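Local coordinates for protein NalP translocator (Neisseria meningitidis, PDB 1UYN) that forms the outer-membrane beta-barrel domain of an autotransporter, a hydrophilic pore through which the protease passenger domain is translocated to the cell surface, at residues A[53-56]-A[61-64]; A[15-20]-A[134-139]; A[20-25]-A[237-242]; A[27-32]-A[178-183]. All blocks are in the same frame, centred on the assembly; numbering follows the deposited sequence.

Interaction 1: A[53-56]-A[61-64]; sequences GGTW and VEGK
W56 and G63 face each other as an antiparallel hydrogen-bonded pair, each backbone N giving its hydrogen to the other's carbonyl: W56 N to G63 O at 3.0 Å and G63 N to W56 O, also at 3.0 Å. One step along, T55 and K64 form a non-hydrogen-bonded pair with CA atoms 4.5 Å apart, and here the side chains do the touching. K64 CB sits 4.0 Å from G54 O. CG turns beside its own backbone N (chi1 -84°), and that brings it against the methyl of T55, CG to CG2 3.7 Å. The two side chains run side by side in the same direction, and further out K64 CE is still 4.1 Å from T55 CG2. Beyond this the chain bends at chi4 and NZ swings clear of T55. The two strands, 43-57 and 62-79, make the first hairpin of the twelve-stranded autotransporter barrel, and the contact lies close to their connecting turn, consistent with the extracellular end. CA-H...O contacts fill in between the formal bonds, T55 CA lying 3.3 Å from G63 O. The indole of W56 leaves on the sheet face opposite T55 and K64, where it meets D23 of helix 12-34, packs on W95 and makes an edge-to-face pair with Y295.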
loop_
_atom_site.group_PDB
_atom_site.type_symbol
_atom_site.label_atom_id
_atom_site.label_comp_id
_atom_site.label_asym_id
_atom_site.label_seq_id
_atom_site.Cartn_x
_atom_site.Cartn_y
_atom_site.Cartn_z
ATOM N N GLY A 53 -4.034 9.205 -4.516
ATOM C CA GLY A 53 -4.737 10.474 -4.464
ATOM C C GLY A 53 -6.173 10.324 -4.039
ATOM O O GLY A 53 -6.992 9.869 -4.798
ATOM N N GLY A 54 -6.487 10.713 -2.818
ATOM C CA GLY A 54 -7.854 10.644 -2.348
ATOM C C GLY A 54 -8.253 11.714 -1.358
ATOM O O GLY A 54 -7.491 12.633 -1.049
ATOM N N THR A 55 -9.492 11.582 -0.903
ATOM C CA THR A 55 -10.036 12.344 0.206
ATOM C C THR A 55 -10.498 11.348 1.283
ATOM O O THR A 55 -10.790 10.183 0.979
ATOM C CB THR A 55 -11.207 13.219 -0.270
ATOM O OG1 THR A 55 -12.086 12.437 -1.073
ATOM C CG2 THR A 55 -10.743 14.302 -1.220
ATOM N N TRP A 56 -10.566 11.800 2.538
ATOM C CA TRP A 56 -10.909 10.901 3.632
ATOM C C TRP A 56 -11.436 11.690 4.821
ATOM O O TRP A 56 -10.726 12.508 5.378
ATOM C CB TRP A 56 -9.654 10.103 3.991
ATOM C CG TRP A 56 -9.808 8.844 4.845
ATOM C CD1 TRP A 56 -10.956 8.343 5.427
ATOM C CD2 TRP A 56 -8.746 7.930 5.223
ATOM N NE1 TRP A 56 -10.667 7.192 6.131
ATOM C CE2 TRP A 56 -9.326 6.917 6.034
ATOM C CE3 TRP A 56 -7.361 7.870 4.955
ATOM C CZ2 TRP A 56 -8.581 5.860 6.576
ATOM C CZ3 TRP A 56 -6.606 6.812 5.515
ATOM C CH2 TRP A 56 -7.221 5.825 6.314
ATOM N N VAL A 61 -13.027 14.895 10.582
ATOM C CA VAL A 61 -12.033 15.711 9.906
ATOM C C VAL A 61 -11.807 15.196 8.494
ATOM O O VAL A 61 -11.315 14.091 8.338
ATOM C CB VAL A 61 -10.709 15.670 10.705
ATOM C CG1 VAL A 61 -9.731 16.690 10.193
ATOM C CG2 VAL A 61 -10.979 15.903 12.194
ATOM N N GLU A 62 -12.170 15.989 7.475
ATOM C CA GLU A 62 -11.820 15.669 6.074
ATOM C C GLU A 62 -10.390 16.051 5.788
ATOM O O GLU A 62 -9.906 17.058 6.270
ATOM C CB GLU A 62 -12.731 16.355 4.996
ATOM C CG GLU A 62 -12.978 15.463 3.739
ATOM C CD GLU A 62 -13.331 16.223 2.441
ATOM O OE1 GLU A 62 -12.429 16.848 1.831
ATOM O OE2 GLU A 62 -14.508 16.180 1.992
ATOM N N GLY A 63 -9.746 15.259 4.948
ATOM C CA GLY A 63 -8.388 15.505 4.547
ATOM C C GLY A 63 -8.112 15.003 3.160
ATOM O O GLY A 63 -8.962 14.349 2.538
ATOM N N LYS A 64 -6.931 15.350 2.654
ATOM C CA LYS A 64 -6.567 15.023 1.296
ATOM C C LYS A 64 -5.176 14.417 1.330
ATOM O O LYS A 64 -4.198 15.062 1.716
ATOM C CB LYS A 64 -6.629 16.268 0.393
ATOM C CG LYS A 64 -8.026 16.576 -0.154
ATOM C CD LYS A 64 -8.243 18.052 -0.555
ATOM C CE LYS A 64 -9.567 18.242 -1.328
ATOM N NZ LYS A 64 -10.234 19.596 -1.131
#

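Interaction 2: A[15-20]-A[134-139]; sequences ADSTAA and NSISRS
The amide of N134 reaches off its strand toward helix 12-34 and crosses the side chain of T18 at about a right angle, its ND2 end foremost. CG of N134 lies beside the backbone N (chi1 -70°), which carries the amide over to the helix. A water molecule joins the two: N134 ND2 donates to it at 2.7 Å, and the water in turn donates to T18 OG1 at 2.9 Å. S17, one residue back on the helix, stands beside the same amide, its OG 3.6 Å from N134 ND2. That hydroxyl is committed to its own helix, bonding to V13 O, while the CD1 methyl of I136 approaches it to 3.9 Å. The contact places the helix inside the barrel against the inner face of strand 121-139, near one end of the pore. N134 OD1 bonds to the hydroxyl of T104 on the neighbouring strand, and T18 OG1 also bonds to Q186. With hydroxyls, an amide and a water in place of a continuous apolar interface, the helix meets the wall through the kind of polar surface expected of a hydrophilic pore.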
loop_
_atom_site.group_PDB
_atom_site.type_symbol
_atom_site.label_atom_id
_atom_site.label_comp_id
_atom_site.label_asym_id
_atom_site.label_seq_id
_atom_site.Cartn_x
_atom_site.Cartn_y
_atom_site.Cartn_z
ATOM N N ALA A 15 -2.788 11.662 14.068
ATOM C CA ALA A 15 -3.501 10.387 13.852
ATOM C C ALA A 15 -3.792 10.151 12.380
ATOM O O ALA A 15 -3.600 9.070 11.880
ATOM C CB ALA A 15 -4.822 10.352 14.623
ATOM N N ASP A 16 -4.263 11.193 11.714
ATOM C CA ASP A 16 -4.710 11.148 10.344
ATOM C C ASP A 16 -3.603 10.925 9.347
ATOM O O ASP A 16 -3.790 10.206 8.364
ATOM C CB ASP A 16 -5.391 12.482 10.013
ATOM C CG ASP A 16 -6.736 12.636 10.695
ATOM O OD1 ASP A 16 -7.225 11.640 11.249
ATOM O OD2 ASP A 16 -7.384 13.709 10.751
ATOM N N SER A 17 -2.474 11.589 9.545
ATOM C CA SER A 17 -1.310 11.400 8.665
ATOM C C SER A 17 -0.761 10.000 8.824
ATOM O O SER A 17 -0.551 9.290 7.836
ATOM C CB SER A 17 -0.230 12.417 8.928
ATOM O OG SER A 17 0.021 12.559 10.314
ATOM N N THR A 18 -0.594 9.546 10.061
ATOM C CA THR A 18 -0.205 8.147 10.269
ATOM C C THR A 18 -1.159 7.182 9.588
ATOM O O THR A 18 -0.731 6.285 8.881
ATOM C CB THR A 18 -0.142 7.798 11.732
ATOM O OG1 THR A 18 0.743 8.698 12.402
ATOM C CG2 THR A 18 0.491 6.435 11.896
ATOM N N ALA A 19 -2.448 7.367 9.808
ATOM C CA ALA A 19 -3.482 6.572 9.118
ATOM C C ALA A 19 -3.321 6.597 7.583
ATOM O O ALA A 19 -3.460 5.556 6.924
ATOM C CB ALA A 19 -4.860 7.097 9.482
ATOM N N ALA A 20 -3.063 7.789 7.027
ATOM C CA ALA A 20 -2.863 7.948 5.583
ATOM C C ALA A 20 -1.663 7.164 5.077
ATOM O O ALA A 20 -1.703 6.629 3.989
ATOM C CB ALA A 20 -2.708 9.414 5.216
ATOM N N ASN A 134 6.888 11.697 9.776
ATOM C CA ASN A 134 5.804 12.640 9.505
ATOM C C ASN A 134 6.246 14.001 9.976
ATOM O O ASN A 134 6.638 14.178 11.131
ATOM C CB ASN A 134 4.525 12.239 10.282
ATOM C CG ASN A 134 3.873 10.978 9.742
ATOM O OD1 ASN A 134 4.225 10.481 8.664
ATOM N ND2 ASN A 134 2.946 10.432 10.505
ATOM N N SER A 135 6.211 14.962 9.069
ATOM C CA SER A 135 6.446 16.359 9.407
ATOM C C SER A 135 5.120 17.051 9.373
ATOM O O SER A 135 4.445 16.993 8.403
ATOM C CB SER A 135 7.361 16.991 8.409
ATOM O OG SER A 135 8.651 16.562 8.695
ATOM N N ILE A 136 4.730 17.653 10.473
ATOM C CA ILE A 136 3.459 18.316 10.569
ATOM C C ILE A 136 3.744 19.765 10.716
ATOM O O ILE A 136 4.637 20.105 11.420
ATOM C CB ILE A 136 2.732 17.799 11.800
ATOM C CG1 ILE A 136 1.926 16.528 11.469
ATOM C CG2 ILE A 136 1.806 18.841 12.324
ATOM C CD1 ILE A 136 2.716 15.361 10.900
ATOM N N SER A 137 3.025 20.622 10.009
ATOM C CA SER A 137 2.840 21.985 10.480
ATOM C C SER A 137 1.356 22.272 10.617
ATOM O O SER A 137 0.565 21.859 9.786
ATOM C CB SER A 137 3.506 23.016 9.588
ATOM O OG SER A 137 3.503 22.569 8.280
ATOM N N ARG A 138 0.995 22.937 11.712
ATOM C CA ARG A 138 -0.384 23.319 11.966
ATOM C C ARG A 138 -0.509 24.761 12.401
ATOM O O ARG A 138 0.069 25.164 13.410
ATOM C CB ARG A 138 -1.088 22.456 13.042
ATOM C CG ARG A 138 -0.284 21.503 13.834
ATOM C CD ARG A 138 -1.108 20.875 14.949
ATOM N NE ARG A 138 -0.612 21.332 16.243
ATOM C CZ ARG A 138 -1.343 21.846 17.214
ATOM N NH1 ARG A 138 -2.647 21.999 17.084
ATOM N NH2 ARG A 138 -0.754 22.206 18.342
ATOM N N SER A 139 -1.289 25.514 11.631
ATOM C CA SER A 139 -1.743 26.822 12.039
ATOM C C SER A 139 -2.362 26.684 13.409
ATOM O O SER A 139 -3.251 25.863 13.635
ATOM C CB SER A 139 -2.757 27.400 11.046
ATOM O OG SER A 139 -4.003 26.731 11.147
HETATM O O HOH W 1 1.942 11.325 12.803
#

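Interaction 3: A[20-25]-A[237-242]; sequences AHADMQ and NGRDYT
Inside the pore of the twelve-stranded autotransporter barrel, the helix 12-34 is flanked by the loop that follows strand 224-235, and A22 is where R239 and Y241 of that loop touch it. The A22 methyl points at the loop and meets both side chains at once: CB is 4.0 Å from R239 NH1, 4.0 Å from Y241 OH and 4.0 Å from the ring carbon Y241 CE2. It approaches both flat groups obliquely. What holds the pair together is a bond within the loop, R239 NH1 to Y241 OH at 2.9 Å, with the hydroxyl close to the guanidinium plane, 15° out of it. R239 gets there by running out with CG anti to the backbone N (chi1 -169°) and then turning at chi3, so that the guanidinium comes back alongside the hydroxyl of Y241. Its other nitrogens are engaged by acids: NE in a salt bridge with D235, NH2 with D182 of strand 172-192. The guanidinium is therefore gripped on several sides and would be expected to keep its orientation. D23, next on the helix, has an opposite charge but pairs instead with R266 and R27; its OD1 stays 6.6 Å from R239 NE. On the loop itself D240 opens an Asx turn that reaches to T242, its carboxylate met from above its plane, with T242 N donating to D240 OD1 at 3.2 Å.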
loop_
_atom_site.group_PDB
_atom_site.type_symbol
_atom_site.label_atom_id
_atom_site.label_comp_id
_atom_site.label_asym_id
_atom_site.label_seq_id
_atom_site.Cartn_x
_atom_site.Cartn_y
_atom_site.Cartn_z
ATOM N N ALA A 20 -3.063 7.789 7.027
ATOM C CA ALA A 20 -2.863 7.948 5.583
ATOM C C ALA A 20 -1.663 7.164 5.077
ATOM O O ALA A 20 -1.703 6.629 3.989
ATOM C CB ALA A 20 -2.708 9.414 5.216
ATOM N N HIS A 21 -0.610 7.088 5.887
ATOM C CA HIS A 21 0.587 6.326 5.539
ATOM C C HIS A 21 0.331 4.804 5.541
ATOM O O HIS A 21 0.653 4.113 4.564
ATOM C CB HIS A 21 1.746 6.641 6.482
ATOM C CG HIS A 21 2.928 5.758 6.271
ATOM N ND1 HIS A 21 3.691 5.804 5.131
ATOM C CD2 HIS A 21 3.434 4.753 7.015
ATOM C CE1 HIS A 21 4.647 4.898 5.203
ATOM N NE2 HIS A 21 4.514 4.245 6.339
ATOM N N ALA A 22 -0.222 4.290 6.639
ATOM C CA ALA A 22 -0.638 2.874 6.716
ATOM C C ALA A 22 -1.500 2.408 5.544
ATOM O O ALA A 22 -1.420 1.256 5.092
ATOM C CB ALA A 22 -1.396 2.599 8.030
ATOM N N ASP A 23 -2.372 3.303 5.103
ATOM C CA ASP A 23 -3.359 3.002 4.075
ATOM C C ASP A 23 -2.616 2.902 2.754
ATOM O O ASP A 23 -2.825 1.973 1.990
ATOM C CB ASP A 23 -4.372 4.114 4.057
ATOM C CG ASP A 23 -5.503 3.857 3.123
ATOM O OD1 ASP A 23 -6.357 3.023 3.446
ATOM O OD2 ASP A 23 -5.659 4.491 2.076
ATOM N N MET A 24 -1.704 3.836 2.516
ATOM C CA MET A 24 -0.849 3.777 1.342
ATOM C C MET A 24 0.010 2.557 1.326
ATOM O O MET A 24 0.191 1.966 0.272
ATOM C CB MET A 24 0.029 5.022 1.216
ATOM C CG MET A 24 -0.561 6.043 0.237
ATOM S SD MET A 24 0.069 7.684 0.441
ATOM C CE MET A 24 -1.398 8.602 0.178
ATOM N N GLN A 25 0.551 2.203 2.482
ATOM C CA GLN A 25 1.390 1.027 2.675
ATOM C C GLN A 25 0.680 -0.271 2.326
ATOM O O GLN A 25 1.315 -1.191 1.852
ATOM C CB GLN A 25 1.874 0.930 4.113
ATOM C CG GLN A 25 3.062 0.033 4.294
ATOM C CD GLN A 25 4.396 0.713 3.983
ATOM O OE1 GLN A 25 4.457 1.614 3.146
ATOM N NE2 GLN A 25 5.485 0.239 4.624
ATOM N N ASN A 237 -10.530 -5.155 13.194
ATOM C CA ASN A 237 -10.469 -4.555 14.530
ATOM C C ASN A 237 -10.161 -3.089 14.477
ATOM O O ASN A 237 -10.211 -2.475 13.434
ATOM C CB ASN A 237 -9.483 -5.295 15.438
ATOM C CG ASN A 237 -8.012 -5.124 15.032
ATOM O OD1 ASN A 237 -7.654 -5.193 13.841
ATOM N ND2 ASN A 237 -7.139 -4.978 16.034
ATOM N N GLY A 238 -9.848 -2.507 15.609
ATOM C CA GLY A 238 -9.632 -1.068 15.691
ATOM C C GLY A 238 -8.369 -0.575 15.038
ATOM O O GLY A 238 -7.316 -1.235 15.054
ATOM N N ARG A 239 -8.468 0.591 14.427
ATOM C CA ARG A 239 -7.299 1.207 13.834
ATOM C C ARG A 239 -7.336 2.628 14.291
ATOM O O ARG A 239 -7.796 3.499 13.591
ATOM C CB ARG A 239 -7.316 1.115 12.324
ATOM C CG ARG A 239 -5.997 1.509 11.688
ATOM C CD ARG A 239 -6.054 1.651 10.196
ATOM N NE ARG A 239 -6.129 0.376 9.459
ATOM C CZ ARG A 239 -5.078 -0.418 9.179
ATOM N NH1 ARG A 239 -3.846 -0.115 9.610
ATOM N NH2 ARG A 239 -5.269 -1.523 8.485
ATOM N N ASP A 240 -6.876 2.823 15.517
ATOM C CA ASP A 240 -6.788 4.126 16.164
ATOM C C ASP A 240 -5.323 4.541 16.228
ATOM O O ASP A 240 -4.491 3.833 16.841
ATOM C CB ASP A 240 -7.320 3.983 17.589
ATOM C CG ASP A 240 -7.905 5.258 18.153
ATOM O OD1 ASP A 240 -7.620 6.378 17.641
ATOM O OD2 ASP A 240 -8.662 5.180 19.164
ATOM N N TYR A 241 -5.014 5.660 15.589
ATOM C CA TYR A 241 -3.693 6.233 15.675
ATOM C C TYR A 241 -3.712 7.552 16.418
ATOM O O TYR A 241 -2.781 8.324 16.340
ATOM C CB TYR A 241 -3.109 6.373 14.289
ATOM C CG TYR A 241 -2.922 5.050 13.585
ATOM C CD1 TYR A 241 -2.496 3.916 14.286
ATOM C CD2 TYR A 241 -3.144 4.946 12.218
ATOM C CE1 TYR A 241 -2.340 2.695 13.661
ATOM C CE2 TYR A 241 -2.979 3.719 11.547
ATOM C CZ TYR A 241 -2.583 2.585 12.286
ATOM O OH TYR A 241 -2.416 1.370 11.666
ATOM N N THR A 242 -4.751 7.785 17.194
ATOM C CA THR A 242 -4.809 8.947 18.050
ATOM C C THR A 242 -3.836 8.783 19.202
ATOM O O THR A 242 -3.937 7.832 19.964
ATOM C CB THR A 242 -6.232 9.142 18.554
ATOM O OG1 THR A 242 -7.049 9.558 17.447
ATOM C CG2 THR A 242 -6.310 10.277 19.525
#

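Interaction 4: A[27-32]-A[178-183]; sequences RRLKAV and GLRYDL
L29 and K30 meet R180 where helix 12-34, threaded through the autotransporter barrel, passes the inward face of strand 172-192. The apolar part is small: L29 CD2 comes within 4.1 Å of R180 CG, the two side chains passing one another head to tail, leaving the aliphatic stem of the arginine against the leucine. R180 CG lies anti to its backbone N (chi1 -173°), putting the stem out toward the helix before bends at chi2 and chi3 carry the guanidinium away to its acid partners. The charged part is a cluster. K30 runs roughly perpendicular to R180, and its NZ sits near the plane of the guanidinium, at its edge, 3.7 Å from R180 NH2. Two cations so close make sense because both are salt-bridged to E233, K30 NZ to one oxygen of that carboxylate and R180 NH2 to the other, so the acid probably offsets their charge. D182, two residues along the same strand, takes the far side of the guanidinium and is itself shared with R239. Its OD2 uses the syn lone pair to accept from R180 NH1 at 2.9 Å, the oxygen 9° out of the guanidinium plane.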
loop_
_atom_site.group_PDB
_atom_site.type_symbol
_atom_site.label_atom_id
_atom_site.label_comp_id
_atom_site.label_asym_id
_atom_site.label_seq_id
_atom_site.Cartn_x
_atom_site.Cartn_y
_atom_site.Cartn_z
ATOM N N ARG A 27 -1.388 -0.694 -0.090
ATOM C CA ARG A 27 -1.372 -0.834 -1.530
ATOM C C ARG A 27 0.050 -1.135 -1.994
ATOM O O ARG A 27 0.229 -1.921 -2.939
ATOM C CB ARG A 27 -1.921 0.398 -2.224
ATOM C CG ARG A 27 -3.416 0.628 -1.970
ATOM C CD ARG A 27 -3.929 1.795 -2.748
ATOM N NE ARG A 27 -3.565 3.011 -2.058
ATOM C CZ ARG A 27 -4.230 3.465 -1.017
ATOM N NH1 ARG A 27 -5.296 2.800 -0.562
ATOM N NH2 ARG A 27 -3.845 4.588 -0.426
ATOM N N ARG A 28 1.052 -0.555 -1.328
ATOM C CA ARG A 28 2.432 -0.860 -1.696
ATOM C C ARG A 28 2.674 -2.347 -1.592
ATOM O O ARG A 28 3.330 -2.928 -2.449
ATOM C CB ARG A 28 3.452 -0.110 -0.825
ATOM C CG ARG A 28 3.390 1.362 -1.053
ATOM C CD ARG A 28 4.299 2.168 -0.181
ATOM N NE ARG A 28 4.072 3.618 -0.352
ATOM C CZ ARG A 28 3.597 4.430 0.593
ATOM N NH1 ARG A 28 3.245 3.972 1.807
ATOM N NH2 ARG A 28 3.443 5.714 0.321
ATOM N N LEU A 29 2.151 -2.957 -0.536
ATOM C CA LEU A 29 2.278 -4.395 -0.349
ATOM C C LEU A 29 1.504 -5.182 -1.447
ATOM O O LEU A 29 1.963 -6.231 -1.926
ATOM C CB LEU A 29 1.775 -4.778 1.037
ATOM C CG LEU A 29 2.119 -6.226 1.419
ATOM C CD1 LEU A 29 3.620 -6.392 1.723
ATOM C CD2 LEU A 29 1.280 -6.716 2.540
ATOM N N LYS A 30 0.331 -4.674 -1.830
ATOM C CA LYS A 30 -0.471 -5.301 -2.882
ATOM C C LYS A 30 0.382 -5.428 -4.130
ATOM O O LYS A 30 0.382 -6.452 -4.783
ATOM C CB LYS A 30 -1.718 -4.460 -3.210
ATOM C CG LYS A 30 -3.096 -5.093 -2.890
ATOM C CD LYS A 30 -4.187 -3.974 -2.453
ATOM C CE LYS A 30 -4.617 -4.074 -0.952
ATOM N NZ LYS A 30 -4.825 -2.720 -0.235
ATOM N N ALA A 31 1.130 -4.389 -4.432
ATOM C CA ALA A 31 1.893 -4.284 -5.666
ATOM C C ALA A 31 3.031 -5.332 -5.755
ATOM O O ALA A 31 3.319 -5.913 -6.801
ATOM C CB ALA A 31 2.443 -2.846 -5.789
ATOM N N VAL A 32 3.674 -5.560 -4.634
ATOM C CA VAL A 32 4.706 -6.560 -4.525
ATOM C C VAL A 32 4.097 -7.972 -4.622
ATOM O O VAL A 32 4.708 -8.893 -5.167
ATOM C CB VAL A 32 5.426 -6.354 -3.156
ATOM C CG1 VAL A 32 6.416 -7.485 -2.814
ATOM C CG2 VAL A 32 6.122 -5.017 -3.159
ATOM N N GLY A 178 -7.461 -13.297 2.079
ATOM C CA GLY A 178 -6.704 -13.570 3.283
ATOM C C GLY A 178 -6.729 -12.488 4.327
ATOM O O GLY A 178 -7.723 -11.844 4.542
ATOM N N LEU A 179 -5.612 -12.349 5.027
ATOM C CA LEU A 179 -5.509 -11.399 6.071
ATOM C C LEU A 179 -4.211 -10.635 5.915
ATOM O O LEU A 179 -3.274 -11.132 5.334
ATOM C CB LEU A 179 -5.545 -12.134 7.396
ATOM C CG LEU A 179 -6.735 -13.042 7.661
ATOM C CD1 LEU A 179 -6.387 -13.870 8.865
ATOM C CD2 LEU A 179 -8.046 -12.284 7.879
ATOM N N ARG A 180 -4.175 -9.411 6.433
ATOM C CA ARG A 180 -2.935 -8.653 6.569
ATOM C C ARG A 180 -2.960 -8.082 7.976
ATOM O O ARG A 180 -3.940 -7.529 8.372
ATOM C CB ARG A 180 -2.888 -7.529 5.555
ATOM C CG ARG A 180 -1.539 -6.786 5.514
ATOM C CD ARG A 180 -1.684 -5.260 5.503
ATOM N NE ARG A 180 -2.489 -4.818 4.391
ATOM C CZ ARG A 180 -3.288 -3.763 4.390
ATOM N NH1 ARG A 180 -3.455 -3.004 5.460
ATOM N NH2 ARG A 180 -3.963 -3.484 3.276
ATOM N N TYR A 181 -1.895 -8.245 8.730
ATOM C CA TYR A 181 -1.786 -7.659 10.046
ATOM C C TYR A 181 -0.816 -6.492 9.981
ATOM O O TYR A 181 0.310 -6.692 9.579
ATOM C CB TYR A 181 -1.236 -8.693 11.019
ATOM C CG TYR A 181 -1.279 -8.255 12.470
ATOM C CD1 TYR A 181 -2.486 -8.068 13.100
ATOM C CD2 TYR A 181 -0.109 -8.054 13.206
ATOM C CE1 TYR A 181 -2.558 -7.663 14.428
ATOM C CE2 TYR A 181 -0.152 -7.669 14.542
ATOM C CZ TYR A 181 -1.403 -7.472 15.147
ATOM O OH TYR A 181 -1.536 -7.095 16.474
ATOM N N ASP A 182 -1.257 -5.289 10.362
ATOM C CA ASP A 182 -0.407 -4.104 10.395
ATOM C C ASP A 182 -0.061 -3.814 11.802
ATOM O O ASP A 182 -0.952 -3.559 12.603
ATOM C CB ASP A 182 -1.147 -2.870 9.895
ATOM C CG ASP A 182 -1.539 -2.963 8.471
ATOM O OD1 ASP A 182 -0.962 -3.795 7.728
ATOM O OD2 ASP A 182 -2.443 -2.232 8.023
ATOM N N LEU A 183 1.223 -3.804 12.099
ATOM C CA LEU A 183 1.724 -3.429 13.417
ATOM C C LEU A 183 2.435 -2.095 13.279
ATOM O O LEU A 183 3.437 -1.991 12.600
ATOM C CB LEU A 183 2.705 -4.479 13.899
ATOM C CG LEU A 183 3.227 -4.376 15.321
ATOM C CD1 LEU A 183 2.091 -4.315 16.373
ATOM C CD2 LEU A 183 4.091 -5.555 15.572
#

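Overall arrangement
Three of the four contacts belong to helix 12-34, and they follow it in order: interaction 2 near its start, interaction 3 in the middle, interaction 4 further on, with centres 12 Å apart from 2 to 3 and again from 3 to 4. Two partners are wall strands, 121-139 and 172-192; the third is the loop after strand 224-235. Interaction 1, the first hairpin of the barrel, comes next in the chain after the helix; its W56 packs on A20, which interactions 2 and 3 share. A salt bridge from R239 to D182 ties interaction 3 to interaction 4. The helix thus lies lengthwise in the translocator channel, held by strands and a loop distant in sequence.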